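Endoglucanase(Endo-1,4-beta-glucanase)protein (Pseudomonas stutzeri, PDB 6R2J) probably hydrolyses internal beta-1,4-glucosidic bonds of cellulose, as a family 5 glycoside hydrolase built on a TIM barrel. Local coordinates at residues 45-50 with 305-310; 122-127 with 164-169; 141-146 with 204-209. One frame throughout, in Å; residues are numbered along the deposited sequence. Where two conformers were deposited one is given.

Contact 1 of 3, residues 45-50 with 305-310; sequences KYYADQ and PQMELM
Met307 of helix 305-311 reaches across to Tyr46, Tyr47 and Gln50 at the end of helix 41-49. The contact joins two outer helices of the TIM barrel: helix 41-49 follows the first strand, 14-18, and helix 305-311 comes after the last, 280-285, so the contact lies beside the seam where these two strands pair. With its CG anti to the backbone N (chi1 -175°), Met307 directs its chain at the other helix. Met307 CB stops 4.3 Å from Tyr46 OH, and CG comes closer, 3.6 Å from Tyr46 OH and 3.7 Å from Gln50 OE1. Each of these oxygens has a polar partner of its own: Asp303 for Tyr46 and, weakly, Arg311 for Gln50. The bend at chi2 (51°) puts Met307 SD 3.8 Å from Gln50 CB, and the bend at chi3 (79°) turns the methyl toward the tyrosines. Met307 CE passes Tyr46 obliquely, 4.0 Å from Tyr46 CE2. Tyr46 itself sets CD2 over the centre of the Tyr47 ring, whose hydroxyl is bonded to Glu297. The Met307 chain ends at the edge of that second ring, near its plane, where CE lies 3.4 Å from both Tyr47 CD1 and Tyr47 CE1.

Contact 2 of 3, residues 122-127 with 164-169; sequences VWRKLA and REVDDQ
Arg124 and Glu165 form a salt bridge at the outer side of two neighbouring helices of the TIM barrel, 116-130 and 152-166, which follow strands 93-98 and 136-140. The ionic part is uneven. Arg124 NE donates to Glu165 OE1 at 2.9 Å, but the bond is bent (137° at the hydrogen) and meets the oxygen from above the carboxylate plane. A weak second bond runs from Arg124 NH2 to Glu165 OE2 at 3.5 Å. The guanidinium and carboxylate planes are turned 36° apart, so the pair is not a flat, two-pronged bridge. Arg124 extends from CA to CD and then turns at chi3 (-58°), which swings NE over to an extended Glu165.

Apolar packing lies beneath the charges. Val166 inserts its two methyl groups between the helices: CG1 touches the Arg124 methylene CG at 3.7 Å, the two side chains crossing at about a right angle, while CG2 presses on Ala127 CB at 3.5 Å, closer than usual for two carbons.

Water and side-chain bonds hold the chain around Asp167. One water donates to Ala127 O at 2.8 Å and to Asp167 OD2, the latter at a modelled separation too short to be taken at face value. The other carboxylate oxygen, Asp167 OD1, accepts from Gln169 N at 2.7 Å in an Asx turn and also from Thr170 N. Arg164, paired with Asp196, donates through NH1 to Asp167 O.

The chemistry thus divides in two: an ionic pair whose one bent and one weak bond probably leave the exposed carboxylate loosely oriented, and a tight methyl contact beside which a single water, giving up both its hydrogens, joins two acceptors, Ala127 O and Asp167 OD2.

Contact 3 of 3, residues 141-146 with 204-209; sequences IMNEPH and EAHLYF. With BGC (beta-D-glucopyranose), chain E; TRS (2-amino-2-hydroxymethyl-propane-1,3-diol), chain G.
Glu144 and His206 meet in the glycan pocket of the TIM barrel, Glu144 in the loop after strand 136-140 and His206 in segment 204-209. Glu144 CG lies anti to the carbonyl carbon (chi1 -64°) and the chain is extended beyond it, which carries the carboxylate to the imidazole. His206 ND1 donates to Glu144 OE2 along a nearly straight path; the modelled separation of 2.4 Å is so short that its exact value is doubtful. The oxygen comes in at the edge of the imidazole, near its plane, although the carboxylate is turned 57° from the ring. At the same edge Asn143 OD1 lies 3.1 Å from His206 CE1.

A Tris molecule, probably from the crystallisation liquor, bridges the first-shell groups. Its amine donates to Glu144 OE2 at 2.7 Å, Asn143 ND2 donates to Tris O1 at 3.0 Å, and Tris O2 donates to Tyr208 OH at 2.9 Å. A glucose residue of the bound cellobiose sets C6 at the edge of the Tyr208 ring, 3.3 Å from CE2. Its O4 approaches His206 CB to 2.8 Å, a close contact without a hydrogen bond.

Farther out, Glu204 OE2 accepts from His206 NE2 at 3.0 Å in the plane of the imidazole. Arg56 bonds to Asn143 OD1, Glu175 accepts from the Glu144 backbone N, and Glu252 is bonded to Tyr208 OH and to the Tris. The Asn-Glu-Pro sequence of 143-145 is a hallmark of family 5 glycosidases.

With both ring nitrogens engaged, one by each glutamate, the imidazole has little freedom to rotate; its orientation in turn places ND1 against Glu144, whose OE2 also takes the Tris amine.

How the contacts relate
All three contacts belong to one TIM barrel. Contact 3 lies nearest its middle, about 8 Å from the chain centre, and contributes Glu144, His206 and Tyr208 to the glycan pocket; the other two join helices outside the strands. Contacts 1 and 2 are on opposite sides of the chain's centre, their own centres about 32 Å apart and their nearest atoms about 21 Å. Contact 3 stands about 23 Å from contact 1 and 22 Å from contact 2, centre to centre. It does not touch contact 1, where the nearest atoms are about 8 Å apart. It does touch contact 2: Trp123 NE1 lies 3.2 Å from Ile141 O, a probable hydrogen bond connecting helix 116-130 to the loop that bears Glu144.

Contact 1 of 3, residues 45-50 with 305-310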
loop_
_atom_site.group_PDB
_atom_site.type_symbol
_atom_site.label_atom_id
_atom_site.label_comp_id
_atom_site.label_asym_id
_atom_site.label_seq_id
_atom_site.Cartn_x
_atom_site.Cartn_y
_atom_site.Cartn_z
ATOM N N LYS A 45 -12.376 -14.079 0.084
ATOM C CA LYS A 45 -13.689 -14.361 -0.487
ATOM C C LYS A 45 -14.646 -13.191 -0.276
ATOM O O LYS A 45 -15.364 -12.788 -1.202
ATOM C CB LYS A 45 -14.256 -15.629 0.154
ATOM C CG LYS A 45 -15.626 -16.134 -0.364
ATOM C CD LYS A 45 -15.779 -16.032 -1.856
ATOM C CE LYS A 45 -17.016 -16.768 -2.345
ATOM N NZ LYS A 45 -17.853 -17.334 -1.274
ATOM N N TYR A 46 -14.694 -12.646 0.939
ATOM C CA TYR A 46 -15.558 -11.498 1.178
ATOM C C TYR A 46 -15.237 -10.360 0.209
ATOM O O TYR A 46 -16.131 -9.822 -0.446
ATOM C CB TYR A 46 -15.448 -11.009 2.622
ATOM C CG TYR A 46 -16.263 -9.746 2.825
ATOM C CD1 TYR A 46 -17.635 -9.793 2.882
ATOM C CD2 TYR A 46 -15.647 -8.502 2.914
ATOM C CE1 TYR A 46 -18.376 -8.621 3.029
ATOM C CE2 TYR A 46 -16.353 -7.350 3.068
ATOM C CZ TYR A 46 -17.718 -7.399 3.121
ATOM O OH TYR A 46 -18.436 -6.230 3.265
ATOM N N TYR A 47 -13.973 -9.955 0.116
ATOM C CA TYR A 47 -13.673 -8.771 -0.693
ATOM C C TYR A 47 -13.851 -9.062 -2.169
ATOM O O TYR A 47 -14.371 -8.231 -2.909
ATOM C CB TYR A 47 -12.298 -8.205 -0.340
ATOM C CG TYR A 47 -12.319 -7.625 1.054
ATOM C CD1 TYR A 47 -12.882 -6.360 1.313
ATOM C CD2 TYR A 47 -11.845 -8.361 2.119
ATOM C CE1 TYR A 47 -12.938 -5.838 2.608
ATOM C CE2 TYR A 47 -11.880 -7.869 3.407
ATOM C CZ TYR A 47 -12.410 -6.605 3.664
ATOM O OH TYR A 47 -12.413 -6.141 4.965
ATOM N N ALA A 48 -13.487 -10.262 -2.611
ATOM C CA ALA A 48 -13.839 -10.669 -3.972
ATOM C C ALA A 48 -15.343 -10.574 -4.199
ATOM O O ALA A 48 -15.801 -10.109 -5.254
ATOM C CB ALA A 48 -13.391 -12.109 -4.220
ATOM N N ASP A 49 -16.136 -11.028 -3.227
ATOM C CA ASP A 49 -17.586 -10.979 -3.405
ATOM C C ASP A 49 -18.078 -9.546 -3.585
ATOM O O ASP A 49 -19.104 -9.309 -4.231
ATOM C CB ASP A 49 -18.287 -11.641 -2.213
ATOM C CG ASP A 49 -18.282 -13.159 -2.291
ATOM O OD1 ASP A 49 -17.798 -13.733 -3.297
ATOM O OD2 ASP A 49 -18.763 -13.786 -1.328
ATOM N N GLN A 50 -17.369 -8.585 -3.015
ATOM C CA GLN A 50 -17.692 -7.174 -3.144
ATOM C C GLN A 50 -17.123 -6.551 -4.413
ATOM O O GLN A 50 -17.255 -5.337 -4.594
ATOM C CB GLN A 50 -17.163 -6.432 -1.915
ATOM C CG GLN A 50 -17.627 -7.010 -0.581
ATOM C CD GLN A 50 -19.156 -6.857 -0.323
ATOM O OE1 GLN A 50 -19.764 -5.816 -0.634
ATOM N NE2 GLN A 50 -19.763 -7.892 0.271
ATOM N N PRO A 305 -20.052 0.886 6.529
ATOM C CA PRO A 305 -20.460 2.040 5.710
ATOM C C PRO A 305 -19.441 2.391 4.641
ATOM O O PRO A 305 -19.794 2.931 3.591
ATOM C CB PRO A 305 -20.618 3.187 6.723
ATOM C CG PRO A 305 -20.501 2.585 8.095
ATOM C CD PRO A 305 -19.842 1.231 7.952
ATOM N N GLN A 306 -18.161 2.134 4.907
ATOM C CA GLN A 306 -17.120 2.457 3.944
ATOM C C GLN A 306 -17.137 1.503 2.765
ATOM O O GLN A 306 -16.785 1.903 1.644
ATOM C CB GLN A 306 -15.745 2.432 4.615
ATOM C CG GLN A 306 -15.609 3.357 5.831
ATOM C CD GLN A 306 -15.900 2.646 7.143
ATOM O OE1 GLN A 306 -16.665 1.693 7.179
ATOM N NE2 GLN A 306 -15.287 3.115 8.234
ATOM N N MET A 307 -17.508 0.238 2.983
ATOM C CA MET A 307 -17.701 -0.659 1.847
ATOM C C MET A 307 -18.860 -0.179 0.978
ATOM O O MET A 307 -18.740 -0.094 -0.247
ATOM C CB MET A 307 -17.914 -2.090 2.359
ATOM C CG MET A 307 -18.016 -3.185 1.305
ATOM S SD MET A 307 -16.717 -3.223 0.093
ATOM C CE MET A 307 -15.410 -4.036 1.017
ATOM N N GLU A 308 -19.982 0.179 1.594
ATOM C CA GLU A 308 -21.109 0.690 0.832
ATOM C C GLU A 308 -20.746 1.958 0.066
ATOM O O GLU A 308 -21.220 2.158 -1.057
ATOM C CB GLU A 308 -22.289 0.900 1.783
ATOM C CG GLU A 308 -22.739 -0.395 2.479
ATOM C CD GLU A 308 -24.010 -0.213 3.283
ATOM O OE1 GLU A 308 -24.235 0.915 3.777
ATOM O OE2 GLU A 308 -24.775 -1.200 3.425
ATOM N N LEU A 309 -19.887 2.806 0.631
ATOM C CA LEU A 309 -19.492 4.009 -0.098
ATOM C C LEU A 309 -18.559 3.681 -1.258
ATOM O O LEU A 309 -18.579 4.375 -2.281
ATOM C CB LEU A 309 -18.861 5.024 0.856
ATOM C CG LEU A 309 -18.538 6.345 0.173
ATOM C CD1 LEU A 309 -19.234 7.563 0.723
ATOM C CD2 LEU A 309 -17.020 6.535 0.253
ATOM N N MET A 310 -17.730 2.643 -1.106
ATOM C CA MET A 310 -16.787 2.280 -2.155
ATOM C C MET A 310 -17.514 1.791 -3.398
ATOM O O MET A 310 -17.060 2.027 -4.519
ATOM C CB MET A 310 -15.853 1.176 -1.652
ATOM C CG MET A 310 -14.674 1.614 -0.788
ATOM S SD MET A 310 -13.487 0.191 -0.620
ATOM C CE MET A 310 -13.213 -0.181 -2.336
#

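Contact 2 of 3, residues 122-127 with 164-169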
loop_
_atom_site.group_PDB
_atom_site.type_symbol
_atom_site.label_atom_id
_atom_site.label_comp_id
_atom_site.label_asym_id
_atom_site.label_seq_id
_atom_site.Cartn_x
_atom_site.Cartn_y
_atom_site.Cartn_z
ATOM N N VAL A 122 17.682 -8.444 1.007
ATOM C CA VAL A 122 16.413 -8.965 1.492
ATOM C C VAL A 122 15.374 -8.894 0.385
ATOM O O VAL A 122 14.571 -9.811 0.223
ATOM C CB VAL A 122 15.974 -8.345 2.843
ATOM C CG1 VAL A 122 15.457 -6.954 2.694
ATOM C CG2 VAL A 122 14.963 -9.293 3.487
ATOM N N TRP A 123 15.410 -7.830 -0.438
ATOM C CA TRP A 123 14.437 -7.729 -1.523
ATOM C C TRP A 123 14.793 -8.685 -2.656
ATOM O O TRP A 123 13.919 -9.343 -3.236
ATOM C CB TRP A 123 14.291 -6.275 -1.989
ATOM C CG TRP A 123 13.103 -5.637 -1.305
ATOM C CD1 TRP A 123 13.090 -4.535 -0.469
ATOM C CD2 TRP A 123 11.753 -6.095 -1.375
ATOM N NE1 TRP A 123 11.807 -4.300 -0.013
ATOM C CE2 TRP A 123 10.969 -5.239 -0.552
ATOM C CE3 TRP A 123 11.126 -7.156 -2.033
ATOM C CZ2 TRP A 123 9.591 -5.408 -0.398
ATOM C CZ3 TRP A 123 9.737 -7.312 -1.872
ATOM C CH2 TRP A 123 8.993 -6.430 -1.074
ATOM N N ARG A 124 16.083 -8.800 -2.954
ATOM C CA ARG A 124 16.504 -9.823 -3.892
ATOM C C ARG A 124 16.047 -11.194 -3.417
ATOM O O ARG A 124 15.486 -11.975 -4.191
ATOM C CB ARG A 124 18.018 -9.766 -4.075
ATOM C CG ARG A 124 18.455 -10.527 -5.328
ATOM C CD ARG A 124 19.966 -10.615 -5.469
ATOM N NE ARG A 124 20.628 -9.313 -5.515
ATOM C CZ ARG A 124 21.266 -8.764 -4.489
ATOM N NH1 ARG A 124 21.326 -9.396 -3.332
ATOM N NH2 ARG A 124 21.841 -7.587 -4.618
ATOM N N LYS A 125 16.278 -11.504 -2.144
ATOM C CA LYS A 125 15.879 -12.804 -1.618
ATOM C C LYS A 125 14.370 -12.963 -1.632
ATOM O O LYS A 125 13.874 -14.033 -1.990
ATOM C CB LYS A 125 16.420 -13.014 -0.204
ATOM C CG LYS A 125 17.819 -13.585 -0.130
ATOM C CD LYS A 125 18.116 -13.943 1.299
ATOM C CE LYS A 125 19.479 -14.574 1.469
ATOM N NZ LYS A 125 20.495 -13.523 1.733
ATOM N N LEU A 126 13.618 -11.930 -1.224
ATOM C CA LEU A 126 12.156 -12.018 -1.287
ATOM C C LEU A 126 11.656 -12.195 -2.723
ATOM O O LEU A 126 10.736 -12.987 -2.981
ATOM C CB LEU A 126 11.519 -10.779 -0.658
ATOM C CG LEU A 126 11.647 -10.613 0.857
ATOM C CD1 LEU A 126 11.154 -9.259 1.289
ATOM C CD2 LEU A 126 10.886 -11.732 1.534
ATOM N N ALA A 127 12.238 -11.459 -3.679
ATOM C CA ALA A 127 11.792 -11.589 -5.065
ATOM C C ALA A 127 12.070 -12.987 -5.613
ATOM O O ALA A 127 11.309 -13.486 -6.444
ATOM C CB ALA A 127 12.448 -10.506 -5.923
ATOM N N ARG A 164 15.392 -6.242 -9.816
ATOM C CA ARG A 164 15.404 -6.408 -11.262
ATOM C C ARG A 164 16.516 -7.326 -11.715
ATOM O O ARG A 164 16.550 -7.681 -12.902
ATOM C CB ARG A 164 15.505 -5.035 -11.948
ATOM C CG ARG A 164 14.301 -4.111 -11.666
ATOM C CD ARG A 164 13.118 -4.623 -12.471
ATOM N NE ARG A 164 11.980 -3.715 -12.476
ATOM C CZ ARG A 164 10.764 -4.063 -12.093
ATOM N NH1 ARG A 164 10.510 -5.294 -11.678
ATOM N NH2 ARG A 164 9.795 -3.180 -12.128
ATOM N N GLU A 165 17.415 -7.706 -10.794
ATOM C CA GLU A 165 18.412 -8.734 -11.077
ATOM C C GLU A 165 17.774 -10.116 -11.134
ATOM O O GLU A 165 18.311 -11.030 -11.772
ATOM C CB GLU A 165 19.475 -8.757 -9.975
ATOM C CG GLU A 165 20.391 -7.547 -9.856
ATOM C CD GLU A 165 21.281 -7.643 -8.579
ATOM O OE1 GLU A 165 21.658 -8.778 -8.216
ATOM O OE2 GLU A 165 21.585 -6.617 -7.920
ATOM N N VAL A 166 16.654 -10.293 -10.445
ATOM C CA VAL A 166 15.976 -11.577 -10.402
ATOM C C VAL A 166 14.585 -11.548 -11.023
ATOM O O VAL A 166 14.096 -12.613 -11.436
ATOM C CB VAL A 166 15.914 -12.162 -8.971
ATOM C CG1 VAL A 166 17.313 -12.331 -8.382
ATOM C CG2 VAL A 166 15.035 -11.317 -8.091
ATOM N N ASP A 167 13.920 -10.387 -11.104
ATOM C CA ASP A 167 12.535 -10.300 -11.587
ATOM C C ASP A 167 12.363 -8.996 -12.351
ATOM O O ASP A 167 12.372 -7.898 -11.756
ATOM C CB ASP A 167 11.529 -10.452 -10.428
ATOM C CG ASP A 167 10.056 -10.450 -10.888
ATOM O OD1 ASP A 167 9.744 -9.899 -11.955
ATOM O OD2 ASP A 167 9.182 -10.983 -10.162
ATOM N N ASP A 168 12.201 -9.097 -13.679
ATOM C CA ASP A 168 11.912 -7.934 -14.514
ATOM C C ASP A 168 10.443 -7.812 -14.920
ATOM O O ASP A 168 10.064 -6.978 -15.798
ATOM C CB ASP A 168 12.793 -7.994 -15.733
ATOM C CG ASP A 168 12.429 -9.187 -16.623
ATOM O OD1 ASP A 168 11.596 -10.016 -16.164
ATOM O OD2 ASP A 168 12.928 -9.283 -17.770
ATOM N N GLN A 169 9.573 -8.534 -14.230
ATOM C CA GLN A 169 8.172 -8.585 -14.584
ATOM C C GLN A 169 7.262 -8.008 -13.517
ATOM O O GLN A 169 6.249 -7.403 -13.864
ATOM C CB GLN A 169 7.700 -10.009 -14.927
ATOM C CG GLN A 169 8.406 -10.673 -16.059
ATOM C CD GLN A 169 8.065 -10.064 -17.375
ATOM O OE1 GLN A 169 6.910 -9.926 -17.687
ATOM N NE2 GLN A 169 9.059 -9.670 -18.143
HETATM O O HOH W 1 9.988 -11.376 -7.794
#

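Contact 3 of 3, residues 141-146 with 204-209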
loop_
_atom_site.group_PDB
_atom_site.type_symbol
_atom_site.label_atom_id
_atom_site.label_comp_id
_atom_site.label_asym_id
_atom_site.label_seq_id
_atom_site.Cartn_x
_atom_site.Cartn_y
_atom_site.Cartn_z
ATOM N N ILE A 141 8.133 -1.608 -1.815
ATOM C CA ILE A 141 9.385 -1.902 -1.135
ATOM C C ILE A 141 9.547 -1.169 0.196
ATOM O O ILE A 141 10.358 -1.586 1.027
ATOM C CB ILE A 141 10.586 -1.651 -2.072
ATOM C CG1 ILE A 141 10.672 -0.197 -2.532
ATOM C CG2 ILE A 141 10.506 -2.521 -3.316
ATOM C CD1 ILE A 141 11.974 0.168 -3.215
ATOM N N MET A 142 8.791 -0.106 0.454
ATOM C CA MET A 142 8.856 0.514 1.774
ATOM C C MET A 142 7.623 1.368 2.015
ATOM O O MET A 142 7.321 2.238 1.212
ATOM C CB MET A 142 10.097 1.412 1.901
ATOM C CG MET A 142 10.331 2.032 3.274
ATOM S SD MET A 142 10.438 0.770 4.550
ATOM C CE MET A 142 11.716 -0.300 3.906
ATOM N N ASN A 143 6.999 1.182 3.169
ATOM C CA ASN A 143 5.917 2.031 3.644
ATOM C C ASN A 143 6.435 3.279 4.374
ATOM O O ASN A 143 7.264 3.203 5.298
ATOM C CB ASN A 143 4.997 1.206 4.564
ATOM C CG ASN A 143 3.836 2.019 5.159
ATOM O OD1 ASN A 143 2.888 2.314 4.455
ATOM N ND2 ASN A 143 3.919 2.376 6.451
ATOM N N GLU A 144 5.933 4.430 3.941
ATOM C CA GLU A 144 6.053 5.692 4.669
ATOM C C GLU A 144 7.459 6.012 5.214
ATOM O O GLU A 144 7.622 6.217 6.422
ATOM C CB GLU A 144 4.992 5.821 5.740
ATOM C CG GLU A 144 3.566 5.883 5.130
ATOM C CD GLU A 144 2.436 6.133 6.141
ATOM O OE1 GLU A 144 2.690 6.237 7.362
ATOM O OE2 GLU A 144 1.263 6.185 5.680
ATOM N N PRO A 145 8.450 6.137 4.345
ATOM C CA PRO A 145 9.729 6.711 4.783
ATOM C C PRO A 145 9.518 8.054 5.452
ATOM O O PRO A 145 8.742 8.884 4.984
ATOM C CB PRO A 145 10.538 6.867 3.493
ATOM C CG PRO A 145 9.688 6.378 2.396
ATOM C CD PRO A 145 8.408 5.795 2.912
ATOM N N HIS A 146 10.233 8.279 6.546
ATOM C CA HIS A 146 10.174 9.587 7.167
ATOM C C HIS A 146 11.445 9.818 7.946
ATOM O O HIS A 146 12.046 8.872 8.459
ATOM C CB HIS A 146 8.982 9.706 8.117
ATOM C CG HIS A 146 9.067 8.806 9.314
ATOM N ND1 HIS A 146 9.450 9.243 10.563
ATOM C CD2 HIS A 146 8.792 7.490 9.456
ATOM C CE1 HIS A 146 9.392 8.238 11.421
ATOM N NE2 HIS A 146 8.999 7.163 10.773
ATOM N N GLU A 204 3.653 6.050 -5.224
ATOM C CA GLU A 204 2.566 5.745 -4.314
ATOM C C GLU A 204 2.650 6.708 -3.151
ATOM O O GLU A 204 3.696 6.801 -2.499
ATOM C CB GLU A 204 2.668 4.340 -3.723
ATOM C CG GLU A 204 1.801 4.207 -2.470
ATOM C CD GLU A 204 1.897 2.815 -1.833
ATOM O OE1 GLU A 204 2.653 1.940 -2.343
ATOM O OE2 GLU A 204 1.226 2.610 -0.806
ATOM N N ALA A 205 1.523 7.359 -2.866
ATOM C CA ALA A 205 1.359 8.278 -1.752
ATOM C C ALA A 205 0.163 7.830 -0.922
ATOM O O ALA A 205 -0.682 7.041 -1.375
ATOM C CB ALA A 205 1.092 9.719 -2.215
ATOM N N HIS A 206 0.095 8.403 0.289
ATOM C CA HIS A 206 -0.950 8.180 1.276
ATOM C C HIS A 206 -1.648 9.496 1.532
ATOM O O HIS A 206 -1.066 10.567 1.349
ATOM C CB HIS A 206 -0.353 7.628 2.569
ATOM C CG HIS A 206 0.256 6.276 2.380
ATOM N ND1 HIS A 206 0.975 5.623 3.350
ATOM C CD2 HIS A 206 0.262 5.456 1.300
ATOM C CE1 HIS A 206 1.404 4.465 2.876
ATOM N NE2 HIS A 206 0.949 4.322 1.649
ATOM N N LEU A 207 -2.909 9.408 1.928
ATOM C CA LEU A 207 -3.712 10.615 2.053
ATOM C C LEU A 207 -4.850 10.374 3.028
ATOM O O LEU A 207 -5.683 9.495 2.809
ATOM C CB LEU A 207 -4.261 11.020 0.669
ATOM C CG LEU A 207 -5.108 12.293 0.488
ATOM C CD1 LEU A 207 -5.033 12.701 -1.006
ATOM C CD2 LEU A 207 -6.537 12.101 0.985
ATOM N N TYR A 208 -4.889 11.174 4.084
ATOM C CA TYR A 208 -5.961 11.149 5.051
ATOM C C TYR A 208 -6.578 12.539 5.152
ATOM O O TYR A 208 -6.075 13.520 4.600
ATOM C CB TYR A 208 -5.454 10.631 6.398
ATOM C CG TYR A 208 -5.071 9.168 6.368
ATOM C CD1 TYR A 208 -6.024 8.186 6.585
ATOM C CD2 TYR A 208 -3.747 8.774 6.142
ATOM C CE1 TYR A 208 -5.672 6.839 6.586
ATOM C CE2 TYR A 208 -3.384 7.439 6.096
ATOM C CZ TYR A 208 -4.342 6.466 6.343
ATOM O OH TYR A 208 -4.005 5.133 6.353
ATOM N N PHE A 209 -7.686 12.623 5.867
ATOM C CA PHE A 209 -8.520 13.815 5.819
ATOM C C PHE A 209 -8.444 14.699 7.064
ATOM O O PHE A 209 -9.129 15.731 7.093
ATOM C CB PHE A 209 -9.981 13.391 5.624
ATOM C CG PHE A 209 -10.259 12.686 4.330
ATOM C CD1 PHE A 209 -9.376 12.794 3.245
ATOM C CD2 PHE A 209 -11.431 11.954 4.180
ATOM C CE1 PHE A 209 -9.650 12.162 2.050
ATOM C CE2 PHE A 209 -11.731 11.350 2.980
ATOM C CZ PHE A 209 -10.831 11.438 1.917
HETATM C C2 BGC E . 1.519 12.129 6.570
HETATM C C3 BGC E . 1.412 11.485 5.224
HETATM C C4 BGC E . 0.957 10.096 5.529
HETATM C C5 BGC E . 0.063 9.903 6.714
HETATM C C6 BGC E . -0.243 8.436 6.677
HETATM C C1 BGC E . 0.702 11.780 7.841
HETATM O O2 BGC E . 1.678 13.578 6.287
HETATM O O3 BGC E . 2.659 11.462 4.519
HETATM O O4 BGC E . 0.488 9.772 4.240
HETATM O O5 BGC E . 0.845 10.305 7.937
HETATM O O6 BGC E . -0.694 8.059 8.004
HETATM C C TRS G . -0.506 3.931 8.505
HETATM C C1 TRS G . 0.207 2.745 7.834
HETATM C C2 TRS G . -2.032 3.718 8.559
HETATM C C3 TRS G . 0.057 4.148 9.931
HETATM N N TRS G . -0.266 5.115 7.650
HETATM O O1 TRS G . 1.091 3.219 6.850
HETATM O O2 TRS G . -2.708 4.911 8.939
HETATM O O3 TRS G . 1.466 4.297 9.878
#